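Long-range contact in dicer Related Helicase (Caenorhabditis elegans, PDB 6M6S), which probably hydrolyses ATP as a RIG-I-like helicase and binds RNA, its C-terminal domain seen here with 5'-triphosphate double-stranded RNA: residues K11-K23 against I67-A79. Sequence-based numbering, arbitrary orientation.
Sequences KLMCSNCSKEFCK and IKCFHCKLDVGRA. With ZN (zinc ion), chain F.
C14 and C17 meet C69 and C72 around one zinc ion, each SG 2.2 to 2.4 Å from the metal. C14 and C69 reach it with SG anti to the backbone N, whereas C17 (chi1 71°) and C72 set SG between the backbone N and the carbonyl carbon, again facing the zinc. Backbone N-H groups further steady the thiolates: that of C17 donates to C14 SG and that of C72 to C69 SG. On the inner side the packing is tight and apolar. The F21 ring comes in beside the zinc-binding loop 69-72, its CZ 3.9 Å from V76 CG1, while C69 CB sits at the ring edge; L45, L90 and L95 also pack on F21. With only a methyl group in place of the F21 ring, as in an alanine here, a gap is likely to open beside C69, and V76 CG1 and C69 CB to lose their aromatic neighbour. The outer side is looser and more exposed. There N16 ND2 donates to C72 SG in the amide plane (3.4 Å, 169°), L74 CD1 lies against N16 CG, and H71 ND1 gives C17 SG, at the edge of the imidazole ring, a weak hydrogen bond. K19 CD rests on H71 CB at 3.5 Å. Two CxxC turns from separate hairpins thus form the Cys4 zinc site of the RIG-I-like C-terminal domain.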
loop_
_atom_site.group_PDB
_atom_site.type_symbol
_atom_site.label_atom_id
_atom_site.label_comp_id
_atom_site.label_asym_id
_atom_site.label_seq_id
_atom_site.Cartn_x
_atom_site.Cartn_y
_atom_site.Cartn_z
ATOM N N LYS B 11 -3.275 15.923 2.809
ATOM C CA LYS B 11 -2.487 16.387 1.685
ATOM C C LYS B 11 -2.079 15.201 0.830
ATOM O O LYS B 11 -1.680 14.149 1.370
ATOM C CB LYS B 11 -1.232 17.047 2.218
ATOM C CG LYS B 11 -1.520 18.411 2.794
ATOM C CD LYS B 11 -0.235 19.068 3.257
ATOM C CE LYS B 11 -0.558 20.166 4.279
ATOM N NZ LYS B 11 0.706 20.637 4.920
ATOM N N LEU B 12 -2.165 15.300 -0.491
ATOM C CA LEU B 12 -1.673 14.236 -1.374
ATOM C C LEU B 12 -0.313 14.645 -1.906
ATOM O O LEU B 12 -0.207 15.695 -2.607
ATOM C CB LEU B 12 -2.612 14.049 -2.572
ATOM C CG LEU B 12 -3.840 13.160 -2.285
ATOM C CD1 LEU B 12 -4.669 13.604 -1.102
ATOM C CD2 LEU B 12 -4.720 12.998 -3.557
ATOM N N MET B 13 0.736 13.859 -1.630
ATOM C CA MET B 13 2.115 14.258 -1.953
ATOM C C MET B 13 2.762 13.220 -2.826
ATOM O O MET B 13 2.388 12.055 -2.751
ATOM C CB MET B 13 3.000 14.301 -0.708
ATOM C CG MET B 13 2.290 14.602 0.571
ATOM S SD MET B 13 1.981 16.345 0.591
ATOM C CE MET B 13 3.591 17.049 0.897
ATOM N N CYS B 14 3.779 13.651 -3.566
ATOM C CA CYS B 14 4.647 12.747 -4.334
ATOM C C CYS B 14 5.398 11.850 -3.349
ATOM O O CYS B 14 6.109 12.344 -2.457
ATOM C CB CYS B 14 5.626 13.561 -5.163
ATOM S SG CYS B 14 6.697 12.487 -6.163
ATOM N N SER B 15 5.267 10.538 -3.517
ATOM C CA SER B 15 5.929 9.595 -2.598
ATOM C C SER B 15 7.441 9.648 -2.760
ATOM O O SER B 15 8.188 9.280 -1.859
ATOM C CB SER B 15 5.443 8.160 -2.814
ATOM O OG SER B 15 4.107 7.929 -2.365
ATOM N N ASN B 16 7.894 10.068 -3.925
ATOM C CA ASN B 16 9.315 10.191 -4.234
ATOM C C ASN B 16 10.034 11.450 -3.715
ATOM O O ASN B 16 11.150 11.360 -3.170
ATOM C CB ASN B 16 9.480 10.018 -5.751
ATOM C CG ASN B 16 10.878 9.656 -6.146
ATOM O OD1 ASN B 16 11.400 8.596 -5.746
ATOM N ND2 ASN B 16 11.520 10.529 -6.923
ATOM N N CYS B 17 9.425 12.631 -3.858
ATOM C CA CYS B 17 10.063 13.873 -3.418
ATOM C C CYS B 17 9.267 14.709 -2.381
ATOM O O CYS B 17 9.752 15.764 -1.997
ATOM C CB CYS B 17 10.398 14.783 -4.606
ATOM S SG CYS B 17 8.914 15.530 -5.384
ATOM N N SER B 18 8.082 14.246 -1.960
ATOM C CA SER B 18 7.221 14.971 -0.987
ATOM C C SER B 18 6.599 16.268 -1.453
ATOM O O SER B 18 6.124 17.028 -0.633
ATOM C CB SER B 18 7.951 15.255 0.345
ATOM O OG SER B 18 8.416 14.026 0.854
ATOM N N LYS B 19 6.602 16.542 -2.747
ATOM C CA LYS B 19 5.955 17.775 -3.202
ATOM C C LYS B 19 4.436 17.584 -3.157
ATOM O O LYS B 19 3.926 16.519 -3.541
ATOM C CB LYS B 19 6.410 18.068 -4.618
ATOM C CG LYS B 19 5.831 19.331 -5.213
ATOM C CD LYS B 19 6.123 19.361 -6.680
ATOM C CE LYS B 19 5.606 20.629 -7.270
ATOM N NZ LYS B 19 6.005 21.749 -6.380
ATOM N N GLU B 20 3.706 18.603 -2.693
ATOM C CA GLU B 20 2.254 18.465 -2.544
ATOM C C GLU B 20 1.528 18.675 -3.867
ATOM O O GLU B 20 1.830 19.632 -4.569
ATOM C CB GLU B 20 1.728 19.440 -1.471
ATOM C CG GLU B 20 0.183 19.413 -1.369
ATOM C CD GLU B 20 -0.387 20.372 -0.311
ATOM O OE1 GLU B 20 0.391 20.910 0.523
ATOM O OE2 GLU B 20 -1.629 20.565 -0.332
ATOM N N PHE B 21 0.596 17.806 -4.243
ATOM C CA PHE B 21 -0.173 18.086 -5.474
ATOM C C PHE B 21 -1.497 18.786 -5.184
ATOM O O PHE B 21 -1.878 19.766 -5.854
ATOM C CB PHE B 21 -0.473 16.744 -6.122
ATOM C CG PHE B 21 0.753 16.035 -6.662
ATOM C CD1 PHE B 21 1.614 16.673 -7.518
ATOM C CD2 PHE B 21 1.059 14.742 -6.271
ATOM C CE1 PHE B 21 2.717 16.018 -7.997
ATOM C CE2 PHE B 21 2.148 14.098 -6.777
ATOM C CZ PHE B 21 2.996 14.742 -7.607
ATOM N N CYS B 22 -2.231 18.293 -4.190
ATOM C CA CYS B 22 -3.543 18.843 -3.866
ATOM C C CYS B 22 -4.079 18.280 -2.541
ATOM O O CYS B 22 -3.468 17.382 -1.963
ATOM C CB CYS B 22 -4.589 18.535 -4.988
ATOM S SG CYS B 22 -4.984 16.717 -5.132
ATOM N N LYS B 23 -5.220 18.799 -2.105
ATOM C CA LYS B 23 -5.884 18.305 -0.897
ATOM C C LYS B 23 -6.887 17.231 -1.270
ATOM O O LYS B 23 -7.448 17.203 -2.373
ATOM C CB LYS B 23 -6.640 19.454 -0.227
ATOM C CG LYS B 23 -5.738 20.563 0.290
ATOM C CD LYS B 23 -4.711 20.059 1.310
ATOM C CE LYS B 23 -3.997 21.286 1.979
ATOM N NZ LYS B 23 -3.380 22.125 0.918
ATOM N N ILE B 67 1.230 11.981 -16.822
ATOM C CA ILE B 67 1.532 13.139 -15.956
ATOM C C ILE B 67 2.708 12.821 -15.043
ATOM O O ILE B 67 2.829 11.659 -14.539
ATOM C CB ILE B 67 0.349 13.592 -15.118
ATOM C CG1 ILE B 67 -0.338 12.406 -14.384
ATOM C CG2 ILE B 67 -0.646 14.400 -16.052
ATOM C CD1 ILE B 67 -1.423 12.907 -13.374
ATOM N N LYS B 68 3.624 13.794 -14.886
ATOM C CA LYS B 68 4.831 13.567 -14.063
ATOM C C LYS B 68 4.890 14.614 -13.001
ATOM O O LYS B 68 4.422 15.726 -13.201
ATOM C CB LYS B 68 6.128 13.754 -14.919
ATOM C CG LYS B 68 6.083 13.147 -16.305
ATOM C CD LYS B 68 6.031 11.643 -16.234
ATOM C CE LYS B 68 6.055 11.019 -17.659
ATOM N NZ LYS B 68 6.135 9.470 -17.705
ATOM N N CYS B 69 5.478 14.270 -11.849
ATOM C CA CYS B 69 5.692 15.223 -10.772
ATOM C C CYS B 69 6.469 16.403 -11.338
ATOM O O CYS B 69 7.486 16.207 -11.991
ATOM C CB CYS B 69 6.477 14.562 -9.614
ATOM S SG CYS B 69 6.930 15.738 -8.334
ATOM N N PHE B 70 5.989 17.634 -11.130
ATOM C CA PHE B 70 6.710 18.824 -11.627
ATOM C C PHE B 70 8.140 18.893 -11.099
ATOM O O PHE B 70 9.056 19.315 -11.824
ATOM C CB PHE B 70 5.985 20.146 -11.268
ATOM C CG PHE B 70 6.595 21.386 -11.928
ATOM C CD1 PHE B 70 6.284 21.721 -13.247
ATOM C CD2 PHE B 70 7.467 22.212 -11.221
ATOM C CE1 PHE B 70 6.839 22.846 -13.859
ATOM C CE2 PHE B 70 8.033 23.362 -11.827
ATOM C CZ PHE B 70 7.720 23.665 -13.151
ATOM N N HIS B 71 8.340 18.458 -9.865
ATOM C CA HIS B 71 9.616 18.616 -9.201
ATOM C C HIS B 71 10.636 17.542 -9.571
ATOM O O HIS B 71 11.781 17.858 -9.948
ATOM C CB HIS B 71 9.434 18.583 -7.669
ATOM C CG HIS B 71 10.672 18.979 -6.931
ATOM N ND1 HIS B 71 11.358 18.118 -6.100
ATOM C CD2 HIS B 71 11.374 20.139 -6.937
ATOM C CE1 HIS B 71 12.425 18.733 -5.616
ATOM N NE2 HIS B 71 12.452 19.961 -6.104
ATOM N N CYS B 72 10.233 16.288 -9.425
ATOM C CA CYS B 72 11.155 15.168 -9.578
ATOM C C CYS B 72 10.927 14.360 -10.862
ATOM O O CYS B 72 11.785 13.536 -11.236
ATOM C CB CYS B 72 11.140 14.245 -8.361
ATOM S SG CYS B 72 9.725 13.147 -8.257
ATOM N N LYS B 73 9.824 14.666 -11.559
ATOM C CA LYS B 73 9.514 14.070 -12.874
ATOM C C LYS B 73 9.174 12.564 -12.775
ATOM O O LYS B 73 9.090 11.879 -13.815
ATOM C CB LYS B 73 10.624 14.307 -13.915
ATOM C CG LYS B 73 10.510 15.745 -14.474
ATOM C CD LYS B 73 11.288 16.609 -13.526
ATOM C CE LYS B 73 11.277 18.075 -13.871
ATOM N NZ LYS B 73 11.971 18.815 -12.778
ATOM N N LEU B 74 8.943 12.060 -11.554
ATOM C CA LEU B 74 8.470 10.686 -11.501
ATOM C C LEU B 74 7.096 10.622 -12.135
ATOM O O LEU B 74 6.274 11.564 -11.969
ATOM C CB LEU B 74 8.357 10.223 -10.037
ATOM C CG LEU B 74 8.398 8.668 -10.036
ATOM C CD1 LEU B 74 9.004 8.092 -8.866
ATOM C CD2 LEU B 74 7.041 8.268 -9.904
ATOM N N ASP B 75 6.833 9.557 -12.884
ATOM C CA ASP B 75 5.465 9.378 -13.361
ATOM C C ASP B 75 4.478 9.191 -12.214
ATOM O O ASP B 75 4.648 8.313 -11.339
ATOM C CB ASP B 75 5.374 8.171 -14.267
ATOM C CG ASP B 75 4.031 8.132 -14.966
ATOM O OD1 ASP B 75 3.039 7.697 -14.295
ATOM O OD2 ASP B 75 3.947 8.556 -16.158
ATOM N N VAL B 76 3.405 9.972 -12.222
ATOM C CA VAL B 76 2.442 9.927 -11.096
ATOM C C VAL B 76 1.022 9.583 -11.538
ATOM O O VAL B 76 0.087 9.723 -10.739
ATOM C CB VAL B 76 2.446 11.184 -10.214
ATOM C CG1 VAL B 76 3.795 11.384 -9.505
ATOM C CG2 VAL B 76 2.065 12.452 -11.021
ATOM N N GLY B 77 0.834 9.132 -12.783
ATOM C CA GLY B 77 -0.525 8.866 -13.246
ATOM C C GLY B 77 -0.711 9.229 -14.720
ATOM O O GLY B 77 0.238 9.195 -15.548
ATOM N N ARG B 78 -1.938 9.583 -15.057
ATOM C CA ARG B 78 -2.266 9.799 -16.457
ATOM C C ARG B 78 -3.350 10.826 -16.508
ATOM O O ARG B 78 -4.243 10.850 -15.639
ATOM C CB ARG B 78 -2.781 8.496 -17.039
ATOM C CG ARG B 78 -2.986 8.536 -18.498
ATOM C CD ARG B 78 -3.090 7.091 -19.018
ATOM N NE ARG B 78 -3.058 7.145 -20.438
ATOM C CZ ARG B 78 -3.067 6.094 -21.237
ATOM N NH1 ARG B 78 -3.092 4.854 -20.734
ATOM N NH2 ARG B 78 -3.042 6.304 -22.536
ATOM N N ALA B 79 -3.345 11.676 -17.541
ATOM C CA ALA B 79 -4.466 12.598 -17.695
ATOM C C ALA B 79 -5.516 11.952 -18.594
ATOM O O ALA B 79 -5.191 11.100 -19.437
ATOM C CB ALA B 79 -3.968 13.919 -18.346
HETATM ZN ZN ZN F . 8.124 14.237 -7.018
#